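Long-range contacts in DNA mismatch repair protein PMS1 (Saccharomyces cerevisiae, PDB 3H4L), which binds ATP through its N-terminal GHKL-type ATPase domain and acts in DNA mismatch repair, probably as the partner of MLH1 in a MutL-type heterodimer: residues N43-I48 with I57-N62; L236-F241 with I347-T352; Q283-N288 with P314-N319. All blocks are in the same frame, centred on the assembly; numbering follows the deposited sequence.

Contact 1 (N43-I48 with I57-N62); sequences NQIEII and IECSDN
Strands 44-48 and 57-61 run antiparallel at 164°, and Asn62, beside Asp61, closes the open end of the ladder with its side chain. From CB, the chain of Asn62 turns so that CG sits between the backbone N and the carbonyl carbon (chi1 54°), the crowded position, which swings the amide back over the start of the other strand. CG lies close to Gln44 N. OD1 then takes two backbone donors at once: Asn43 N, 2.9 Å from Asn62 OD1 and on a lone pair in the carbonyl plane, and Gln44 N, 3.1 Å from Asn62 OD1 but above that plane. At the other branch, Asn62 ND2 gives a nearly straight bond of 2.6 Å to Asn43 OD1, while also resting on Gln44 CB. The two amides cross almost perpendicularly, 84° apart, so ND2 donates within its own plane yet meets OD1 of Asn43 from above. Three bonds thus fix the rotation of the Asn62 amide.

From Glu46 onward the ladder is well formed. Glu46 and Ser60 form a hydrogen-bonded pair, with Glu46 N to Ser60 O at 2.8 Å, and Ile48 with Glu58 repeats the pattern. On the buried face, Ile45 CG2 touches Cys59 SG at 4.1 Å, and Ile47 CG2 lies alongside Ile57 CG1 at 4.2 Å; helix 26-39 covers Ile45, Ile57 and Cys59.

Asp61 stands on the same face as Ile45 and Cys59, its carboxylate leading off to the nucleotide. Its OD2 bonds to Ser37 OG and to N6 of the bound ATP analogue, while OD1 accepts from the backbone N of Gly63 and Thr145. This is the adenine-recognising aspartate of the GHKL (Bergerat) ATP-binding fold, carried here on a beta hairpin.

Contact 2 (L236-F241 with I347-T352); sequences LDLNPF and IDIFKT
Ile349, on helix 343-362, packs its side chain among Leu236, Leu238 and Phe241. Its CG1 lies beside the backbone N (chi1 -70°) and the chain runs on extended, so that CD1 forms the tip. That methyl meets Leu238 CD1 at 3.3 Å and also lies against the carbonyl oxygen of Asp237. It approaches one face of the Phe241 ring tip to tip, 4.0 Å from the centroid and 21° off the normal, a CH-pi contact displaced toward the rim. The other branch, Ile349 CG2, slides past Leu236 CD2 at 3.8 Å, the two side chains pointing in opposite directions. Leu236 CD1 reaches past it to Phe350 CB at 4.1 Å and lies at the edge of the Phe350 ring. An alanine in place of Ile349, without CD1 and CG2, would probably leave the Phe241 face, Leu238 and Leu236 less well packed and the helix less firmly seated.

In the next shell, the turn that presents Leu238 and Phe241 is held by Asp237, whose OD1 accepts from Asn239 N at 3.2 Å in an Asx turn and also from Asn239 ND2. Phe241 N closes back onto Leu238 O.

Further out, Leu236 is backbone-bonded to Ile262 of strand 261-269 and Leu238 to Tyr260 just before it, while Phe350 packs on helix 295-306, so helix 343-362 bridges that helix and the end of strand 229-237.

Contact 3 (Q283-N288 with P314-N319); sequences QFIYVN and PAVFLN
The rings of Phe284 and Phe317 stand side by side on one face of a parallel strand pair, pointing the same way. Their planes differ by only 9°, yet neither covers the other: they meet rim to rim, Phe284 CD1 to Phe317 CE2 at 3.4 Å, with centroids 5.5 Å apart. Both have CG beside the backbone N, which keeps them in step. Val316 O lies at the edge of the Phe284 ring, in its plane, and Leu318 O sits likewise beside Tyr286. On this face Phe317 and Phe284 pack on helix 213-221, and Tyr286 reaches helix 167-184, where its OH bonds to Gly180 O.

On the other face Gln283 crosses Val316 obliquely and extends until NE2 bonds to Pro314 O at 2.9 Å, straight and within both the amide and carbonyl planes; Asn302 OD1 takes another bond from NE2. Between the faces, Val316 O receives Phe284 N at 2.7 Å, and Leu318 bonds through its N to Phe284 O and through its O to Tyr286 N. The strands are therefore held by backbone bonds beneath a largely aromatic face, while the Gln283 amide ties the start of this beta-alpha-beta crossover to both the incoming loop and its connecting helix.

Overall arrangement
The contacts follow the two-domain layout of the N-terminal fragment. Contact 1 comes first in the chain, in the eight-stranded sheet of the ATPase region that holds the nucleotide. Contact 3 pairs two strands of the four-stranded sheet, and contact 2 sets helix 343-362 against the end of that sheet's edge strand 229-237. Contact 2 spans a long stretch of chain that includes both segments of contact 3; their centres are about 17 Å apart, and Phe350 touches Leu318. Contact 1 lies about 24 Å from contact 3 and 39 Å from contact 2, centre to centre. Helix 167-184, which precedes strand 189-195 of the first sheet, packs on contact 3, so the two parts of the chain meet there.

Contact 1 (N43-I48 with I57-N62)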
loop_
_atom_site.group_PDB
_atom_site.type_symbol
_atom_site.label_atom_id
_atom_site.label_comp_id
_atom_site.label_asym_id
_atom_site.label_seq_id
_atom_site.Cartn_x
_atom_site.Cartn_y
_atom_site.Cartn_z
ATOM N N ASN B 43 19.925 9.367 0.721
ATOM C CA ASN B 43 20.102 7.933 0.918
ATOM C C ASN B 43 18.775 7.405 1.444
ATOM O O ASN B 43 18.605 6.200 1.655
ATOM C CB ASN B 43 21.240 7.618 1.901
ATOM C CG ASN B 43 21.087 8.331 3.228
ATOM O OD1 ASN B 43 20.004 8.344 3.827
ATOM N ND2 ASN B 43 22.182 8.925 3.703
ATOM N N GLN B 44 17.833 8.321 1.653
ATOM C CA GLN B 44 16.512 7.937 2.111
ATOM C C GLN B 44 15.425 8.647 1.300
ATOM O O GLN B 44 15.364 9.879 1.244
ATOM C CB GLN B 44 16.332 8.237 3.602
ATOM C CG GLN B 44 15.311 7.314 4.245
ATOM C CD GLN B 44 15.051 7.609 5.711
ATOM O OE1 GLN B 44 15.985 7.807 6.501
ATOM N NE2 GLN B 44 13.771 7.621 6.088
ATOM N N ILE B 45 14.562 7.866 0.667
ATOM C CA ILE B 45 13.498 8.445 -0.135
ATOM C C ILE B 45 12.140 7.882 0.217
ATOM O O ILE B 45 11.905 6.680 0.152
ATOM C CB ILE B 45 13.762 8.245 -1.624
ATOM C CG1 ILE B 45 15.055 8.974 -2.002
ATOM C CG2 ILE B 45 12.591 8.786 -2.432
ATOM C CD1 ILE B 45 15.500 8.750 -3.414
ATOM N N GLU B 46 11.242 8.779 0.585
ATOM C CA GLU B 46 9.908 8.403 0.985
ATOM C C GLU B 46 8.918 9.056 0.044
ATOM O O GLU B 46 9.023 10.249 -0.247
ATOM C CB GLU B 46 9.665 8.867 2.420
ATOM C CG GLU B 46 8.356 8.422 3.023
ATOM C CD GLU B 46 8.146 9.031 4.386
ATOM O OE1 GLU B 46 9.088 8.945 5.213
ATOM O OE2 GLU B 46 7.056 9.596 4.626
ATOM N N ILE B 47 7.957 8.260 -0.420
ATOM C CA ILE B 47 6.941 8.705 -1.356
ATOM C C ILE B 47 5.570 8.402 -0.782
ATOM O O ILE B 47 5.258 7.257 -0.455
ATOM C CB ILE B 47 7.110 7.969 -2.692
ATOM C CG1 ILE B 47 8.529 8.187 -3.221
ATOM C CG2 ILE B 47 6.093 8.449 -3.696
ATOM C CD1 ILE B 47 8.824 7.413 -4.470
ATOM N N ILE B 48 4.755 9.439 -0.654
ATOM C CA ILE B 48 3.425 9.283 -0.110
ATOM C C ILE B 48 2.364 9.687 -1.133
ATOM O O ILE B 48 2.329 10.826 -1.588
ATOM C CB ILE B 48 3.288 10.122 1.174
ATOM C CG1 ILE B 48 4.240 9.569 2.237
ATOM C CG2 ILE B 48 1.878 10.082 1.695
ATOM C CD1 ILE B 48 4.202 10.323 3.556
ATOM N N ILE B 57 0.976 13.565 -4.678
ATOM C CA ILE B 57 2.134 12.717 -4.529
ATOM C C ILE B 57 3.171 13.539 -3.829
ATOM O O ILE B 57 3.402 14.683 -4.194
ATOM C CB ILE B 57 2.706 12.219 -5.861
ATOM C CG1 ILE B 57 4.071 11.591 -5.574
ATOM C CG2 ILE B 57 2.765 13.322 -6.871
ATOM C CD1 ILE B 57 4.735 10.983 -6.760
ATOM N N GLU B 58 3.814 12.948 -2.832
ATOM C CA GLU B 58 4.832 13.653 -2.083
ATOM C C GLU B 58 6.153 12.891 -2.083
ATOM O O GLU B 58 6.202 11.690 -1.836
ATOM C CB GLU B 58 4.340 13.897 -0.649
ATOM C CG GLU B 58 5.419 14.424 0.304
ATOM C CD GLU B 58 4.914 14.683 1.723
ATOM O OE1 GLU B 58 5.751 14.696 2.651
ATOM O OE2 GLU B 58 3.695 14.885 1.914
ATOM N N CYS B 59 7.236 13.597 -2.366
ATOM C CA CYS B 59 8.532 12.948 -2.372
ATOM C C CYS B 59 9.439 13.603 -1.334
ATOM O O CYS B 59 9.717 14.809 -1.414
ATOM C CB CYS B 59 9.162 13.028 -3.762
ATOM S SG CYS B 59 10.659 12.065 -3.906
ATOM N N SER B 60 9.876 12.804 -0.357
ATOM C CA SER B 60 10.738 13.283 0.721
ATOM C C SER B 60 12.089 12.602 0.745
ATOM O O SER B 60 12.176 11.372 0.711
ATOM C CB SER B 60 10.079 13.075 2.089
ATOM O OG SER B 60 9.241 14.158 2.426
ATOM N N ASP B 61 13.143 13.405 0.820
ATOM C CA ASP B 61 14.485 12.863 0.864
ATOM C C ASP B 61 15.316 13.597 1.911
ATOM O O ASP B 61 14.907 14.641 2.429
ATOM C CB ASP B 61 15.151 13.000 -0.504
ATOM C CG ASP B 61 15.358 14.442 -0.910
ATOM O OD1 ASP B 61 15.940 15.215 -0.117
ATOM O OD2 ASP B 61 14.949 14.809 -2.034
ATOM N N ASN B 62 16.485 13.045 2.219
ATOM C CA ASN B 62 17.381 13.663 3.179
ATOM C C ASN B 62 18.617 14.172 2.426
ATOM O O ASN B 62 19.734 14.164 2.944
ATOM C CB ASN B 62 17.770 12.649 4.262
ATOM C CG ASN B 62 18.353 11.371 3.687
ATOM O OD1 ASN B 62 18.454 11.212 2.465
ATOM N ND2 ASN B 62 18.739 10.445 4.571
#

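Contact 2 (L236-F241 with I347-T352)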
loop_
_atom_site.group_PDB
_atom_site.type_symbol
_atom_site.label_atom_id
_atom_site.label_comp_id
_atom_site.label_asym_id
_atom_site.label_seq_id
_atom_site.Cartn_x
_atom_site.Cartn_y
_atom_site.Cartn_z
ATOM N N LEU B 236 32.283 -8.127 -20.721
ATOM C CA LEU B 236 32.415 -8.020 -22.171
ATOM C C LEU B 236 33.633 -7.164 -22.516
ATOM O O LEU B 236 33.598 -5.941 -22.384
ATOM C CB LEU B 236 31.169 -7.367 -22.768
ATOM C CG LEU B 236 29.827 -7.881 -22.251
ATOM C CD1 LEU B 236 28.696 -7.034 -22.820
ATOM C CD2 LEU B 236 29.667 -9.343 -22.630
ATOM N N ASP B 237 34.716 -7.799 -22.946
ATOM C CA ASP B 237 35.912 -7.051 -23.312
ATOM C C ASP B 237 35.658 -6.460 -24.692
ATOM O O ASP B 237 35.545 -7.190 -25.677
ATOM C CB ASP B 237 37.127 -7.974 -23.357
ATOM C CG ASP B 237 38.421 -7.217 -23.572
ATOM O OD1 ASP B 237 38.535 -6.516 -24.600
ATOM O OD2 ASP B 237 39.322 -7.320 -22.712
ATOM N N LEU B 238 35.575 -5.137 -24.770
ATOM C CA LEU B 238 35.296 -4.481 -26.038
ATOM C C LEU B 238 36.449 -3.622 -26.570
ATOM O O LEU B 238 36.288 -2.912 -27.563
ATOM C CB LEU B 238 34.043 -3.622 -25.881
ATOM C CG LEU B 238 33.124 -3.481 -27.090
ATOM C CD1 LEU B 238 32.457 -4.810 -27.391
ATOM C CD2 LEU B 238 32.071 -2.448 -26.799
ATOM N N ASN B 239 37.608 -3.702 -25.920
ATOM C CA ASN B 239 38.787 -2.922 -26.310
ATOM C C ASN B 239 39.170 -2.984 -27.794
ATOM O O ASN B 239 39.520 -1.964 -28.392
ATOM C CB ASN B 239 39.986 -3.337 -25.452
ATOM C CG ASN B 239 39.824 -2.946 -23.994
ATOM O OD1 ASN B 239 39.765 -1.764 -23.660
ATOM N ND2 ASN B 239 39.745 -3.939 -23.117
ATOM N N PRO B 240 39.128 -4.178 -28.408
ATOM C CA PRO B 240 39.487 -4.255 -29.826
ATOM C C PRO B 240 38.351 -3.803 -30.747
ATOM O O PRO B 240 38.413 -4.009 -31.958
ATOM C CB PRO B 240 39.819 -5.730 -30.005
ATOM C CG PRO B 240 38.840 -6.389 -29.089
ATOM C CD PRO B 240 38.946 -5.528 -27.844
ATOM N N PHE B 241 37.319 -3.189 -30.175
ATOM C CA PHE B 241 36.182 -2.735 -30.969
ATOM C C PHE B 241 35.947 -1.226 -30.977
ATOM O O PHE B 241 34.988 -0.758 -31.592
ATOM C CB PHE B 241 34.897 -3.433 -30.515
ATOM C CG PHE B 241 34.850 -4.902 -30.836
ATOM C CD1 PHE B 241 35.715 -5.793 -30.214
ATOM C CD2 PHE B 241 33.919 -5.395 -31.741
ATOM C CE1 PHE B 241 35.652 -7.156 -30.486
ATOM C CE2 PHE B 241 33.848 -6.754 -32.019
ATOM C CZ PHE B 241 34.717 -7.638 -31.389
ATOM N N ILE B 347 26.126 -5.440 -28.703
ATOM C CA ILE B 347 24.987 -6.323 -28.885
ATOM C C ILE B 347 25.400 -7.750 -29.265
ATOM O O ILE B 347 24.786 -8.720 -28.822
ATOM C CB ILE B 347 24.040 -5.762 -29.971
ATOM C CG1 ILE B 347 23.592 -4.345 -29.581
ATOM C CG2 ILE B 347 22.829 -6.678 -30.137
ATOM C CD1 ILE B 347 22.837 -3.591 -30.675
ATOM N N ASP B 348 26.449 -7.876 -30.073
ATOM C CA ASP B 348 26.916 -9.188 -30.515
ATOM C C ASP B 348 27.748 -9.943 -29.485
ATOM O O ASP B 348 27.600 -11.160 -29.325
ATOM C CB ASP B 348 27.714 -9.045 -31.814
ATOM C CG ASP B 348 26.848 -8.603 -32.974
ATOM O OD1 ASP B 348 25.955 -9.385 -33.377
ATOM O OD2 ASP B 348 27.051 -7.474 -33.475
ATOM N N ILE B 349 28.628 -9.228 -28.796
ATOM C CA ILE B 349 29.464 -9.855 -27.784
ATOM C C ILE B 349 28.602 -10.259 -26.593
ATOM O O ILE B 349 28.900 -11.229 -25.898
ATOM C CB ILE B 349 30.601 -8.906 -27.336
ATOM C CG1 ILE B 349 31.608 -8.756 -28.483
ATOM C CG2 ILE B 349 31.271 -9.435 -26.075
ATOM C CD1 ILE B 349 32.885 -8.033 -28.109
ATOM N N PHE B 350 27.523 -9.519 -26.375
ATOM C CA PHE B 350 26.610 -9.819 -25.285
ATOM C C PHE B 350 25.781 -11.052 -25.648
ATOM O O PHE B 350 25.671 -12.003 -24.867
ATOM C CB PHE B 350 25.673 -8.631 -25.030
ATOM C CG PHE B 350 24.648 -8.891 -23.959
ATOM C CD1 PHE B 350 25.019 -8.929 -22.617
ATOM C CD2 PHE B 350 23.326 -9.165 -24.295
ATOM C CE1 PHE B 350 24.088 -9.242 -21.629
ATOM C CE2 PHE B 350 22.384 -9.482 -23.314
ATOM C CZ PHE B 350 22.764 -9.520 -21.980
ATOM N N LYS B 351 25.204 -11.027 -26.848
ATOM C CA LYS B 351 24.365 -12.116 -27.324
ATOM C C LYS B 351 25.042 -13.471 -27.170
ATOM O O LYS B 351 24.439 -14.409 -26.659
ATOM C CB LYS B 351 23.984 -11.889 -28.788
ATOM C CG LYS B 351 22.946 -12.872 -29.323
ATOM C CD LYS B 351 22.728 -12.709 -30.833
ATOM C CE LYS B 351 22.268 -11.296 -31.203
ATOM N NZ LYS B 351 22.039 -11.118 -32.673
ATOM N N THR B 352 26.296 -13.575 -27.595
ATOM C CA THR B 352 26.999 -14.847 -27.485
ATOM C C THR B 352 27.459 -15.117 -26.054
ATOM O O THR B 352 27.465 -16.265 -25.614
ATOM C CB THR B 352 28.230 -14.912 -28.438
ATOM O OG1 THR B 352 29.331 -14.180 -27.877
ATOM C CG2 THR B 352 27.874 -14.318 -29.801
#

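Contact 3 (Q283-N288 with P314-N319)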
loop_
_atom_site.group_PDB
_atom_site.type_symbol
_atom_site.label_atom_id
_atom_site.label_comp_id
_atom_site.label_asym_id
_atom_site.label_seq_id
_atom_site.Cartn_x
_atom_site.Cartn_y
_atom_site.Cartn_z
ATOM N N GLN B 283 11.197 -6.931 -16.562
ATOM C CA GLN B 283 12.537 -6.758 -17.116
ATOM C C GLN B 283 13.129 -5.366 -16.813
ATOM O O GLN B 283 12.594 -4.346 -17.246
ATOM C CB GLN B 283 12.500 -7.014 -18.630
ATOM C CG GLN B 283 11.677 -8.247 -19.033
ATOM C CD GLN B 283 11.903 -8.680 -20.478
ATOM O OE1 GLN B 283 11.863 -7.866 -21.401
ATOM N NE2 GLN B 283 12.131 -9.972 -20.676
ATOM N N PHE B 284 14.235 -5.342 -16.066
ATOM C CA PHE B 284 14.912 -4.094 -15.694
ATOM C C PHE B 284 16.377 -4.103 -16.132
ATOM O O PHE B 284 17.106 -5.069 -15.878
ATOM C CB PHE B 284 14.888 -3.879 -14.173
ATOM C CG PHE B 284 13.515 -3.832 -13.584
ATOM C CD1 PHE B 284 12.827 -4.998 -13.302
ATOM C CD2 PHE B 284 12.904 -2.612 -13.303
ATOM C CE1 PHE B 284 11.549 -4.954 -12.746
ATOM C CE2 PHE B 284 11.625 -2.561 -12.748
ATOM C CZ PHE B 284 10.949 -3.735 -12.469
ATOM N N ILE B 285 16.811 -3.018 -16.763
ATOM C CA ILE B 285 18.196 -2.894 -17.225
ATOM C C ILE B 285 18.769 -1.569 -16.765
ATOM O O ILE B 285 18.128 -0.519 -16.890
ATOM C CB ILE B 285 18.287 -2.896 -18.738
ATOM C CG1 ILE B 285 17.396 -1.766 -19.254
ATOM C CG2 ILE B 285 17.903 -4.253 -19.284
ATOM C CD1 ILE B 285 17.216 -1.710 -20.703
ATOM N N TYR B 286 19.989 -1.614 -16.259
ATOM C CA TYR B 286 20.627 -0.408 -15.785
ATOM C C TYR B 286 22.029 -0.210 -16.343
ATOM O O TYR B 286 22.782 -1.163 -16.539
ATOM C CB TYR B 286 20.722 -0.425 -14.264
ATOM C CG TYR B 286 19.465 -0.827 -13.540
ATOM C CD1 TYR B 286 19.100 -2.165 -13.430
ATOM C CD2 TYR B 286 18.684 0.128 -12.891
ATOM C CE1 TYR B 286 18.000 -2.542 -12.675
ATOM C CE2 TYR B 286 17.583 -0.237 -12.140
ATOM C CZ TYR B 286 17.250 -1.573 -12.025
ATOM O OH TYR B 286 16.218 -1.947 -11.194
ATOM N N VAL B 287 22.363 1.049 -16.600
ATOM C CA VAL B 287 23.683 1.415 -17.083
ATOM C C VAL B 287 24.170 2.422 -16.052
ATOM O O VAL B 287 23.644 3.533 -15.943
ATOM C CB VAL B 287 23.624 2.053 -18.480
ATOM C CG1 VAL B 287 25.022 2.484 -18.917
ATOM C CG2 VAL B 287 23.051 1.054 -19.467
ATOM N N ASN B 288 25.166 2.008 -15.278
ATOM C CA ASN B 288 25.713 2.839 -14.213
ATOM C C ASN B 288 24.614 3.248 -13.231
ATOM O O ASN B 288 24.366 4.434 -13.005
ATOM C CB ASN B 288 26.420 4.079 -14.777
ATOM C CG ASN B 288 27.638 3.726 -15.616
ATOM O OD1 ASN B 288 28.330 2.733 -15.360
ATOM N ND2 ASN B 288 27.914 4.550 -16.619
ATOM N N PRO B 314 12.276 -14.110 -20.022
ATOM C CA PRO B 314 13.110 -14.040 -18.822
ATOM C C PRO B 314 12.890 -12.818 -17.946
ATOM O O PRO B 314 12.630 -11.724 -18.442
ATOM C CB PRO B 314 14.515 -14.056 -19.396
ATOM C CG PRO B 314 14.349 -13.224 -20.636
ATOM C CD PRO B 314 13.054 -13.753 -21.225
ATOM N N ALA B 315 12.983 -13.018 -16.636
ATOM C CA ALA B 315 12.876 -11.908 -15.700
ATOM C C ALA B 315 14.289 -11.308 -15.744
ATOM O O ALA B 315 15.280 -12.041 -15.668
ATOM C CB ALA B 315 12.553 -12.414 -14.306
ATOM N N VAL B 316 14.391 -9.988 -15.879
ATOM C CA VAL B 316 15.702 -9.357 -15.977
ATOM C C VAL B 316 16.021 -8.285 -14.949
ATOM O O VAL B 316 15.181 -7.457 -14.606
ATOM C CB VAL B 316 15.904 -8.724 -17.357
ATOM C CG1 VAL B 316 17.377 -8.332 -17.537
ATOM C CG2 VAL B 316 15.441 -9.680 -18.433
ATOM N N PHE B 317 17.264 -8.318 -14.484
ATOM C CA PHE B 317 17.799 -7.369 -13.514
ATOM C C PHE B 317 19.290 -7.297 -13.817
ATOM O O PHE B 317 20.106 -7.920 -13.137
ATOM C CB PHE B 317 17.600 -7.864 -12.078
ATOM C CG PHE B 317 16.174 -8.115 -11.716
ATOM C CD1 PHE B 317 15.685 -9.414 -11.637
ATOM C CD2 PHE B 317 15.313 -7.054 -11.462
ATOM C CE1 PHE B 317 14.354 -9.659 -11.306
ATOM C CE2 PHE B 317 13.974 -7.284 -11.129
ATOM C CZ PHE B 317 13.496 -8.588 -11.052
ATOM N N LEU B 318 19.645 -6.546 -14.849
ATOM C CA LEU B 318 21.044 -6.447 -15.220
ATOM C C LEU B 318 21.593 -5.044 -15.221
ATOM O O LEU B 318 20.986 -4.123 -15.763
ATOM C CB LEU B 318 21.258 -7.068 -16.594
ATOM C CG LEU B 318 20.850 -8.534 -16.680
ATOM C CD1 LEU B 318 21.187 -9.048 -18.058
ATOM C CD2 LEU B 318 21.574 -9.342 -15.616
ATOM N N ASN B 319 22.757 -4.888 -14.608
ATOM C CA ASN B 319 23.406 -3.593 -14.571
ATOM C C ASN B 319 24.645 -3.634 -15.443
ATOM O O ASN B 319 25.499 -4.505 -15.269
ATOM C CB ASN B 319 23.816 -3.214 -13.146
ATOM C CG ASN B 319 24.531 -1.868 -13.086
ATOM O OD1 ASN B 319 23.934 -0.815 -13.345
ATOM N ND2 ASN B 319 25.820 -1.900 -12.758
#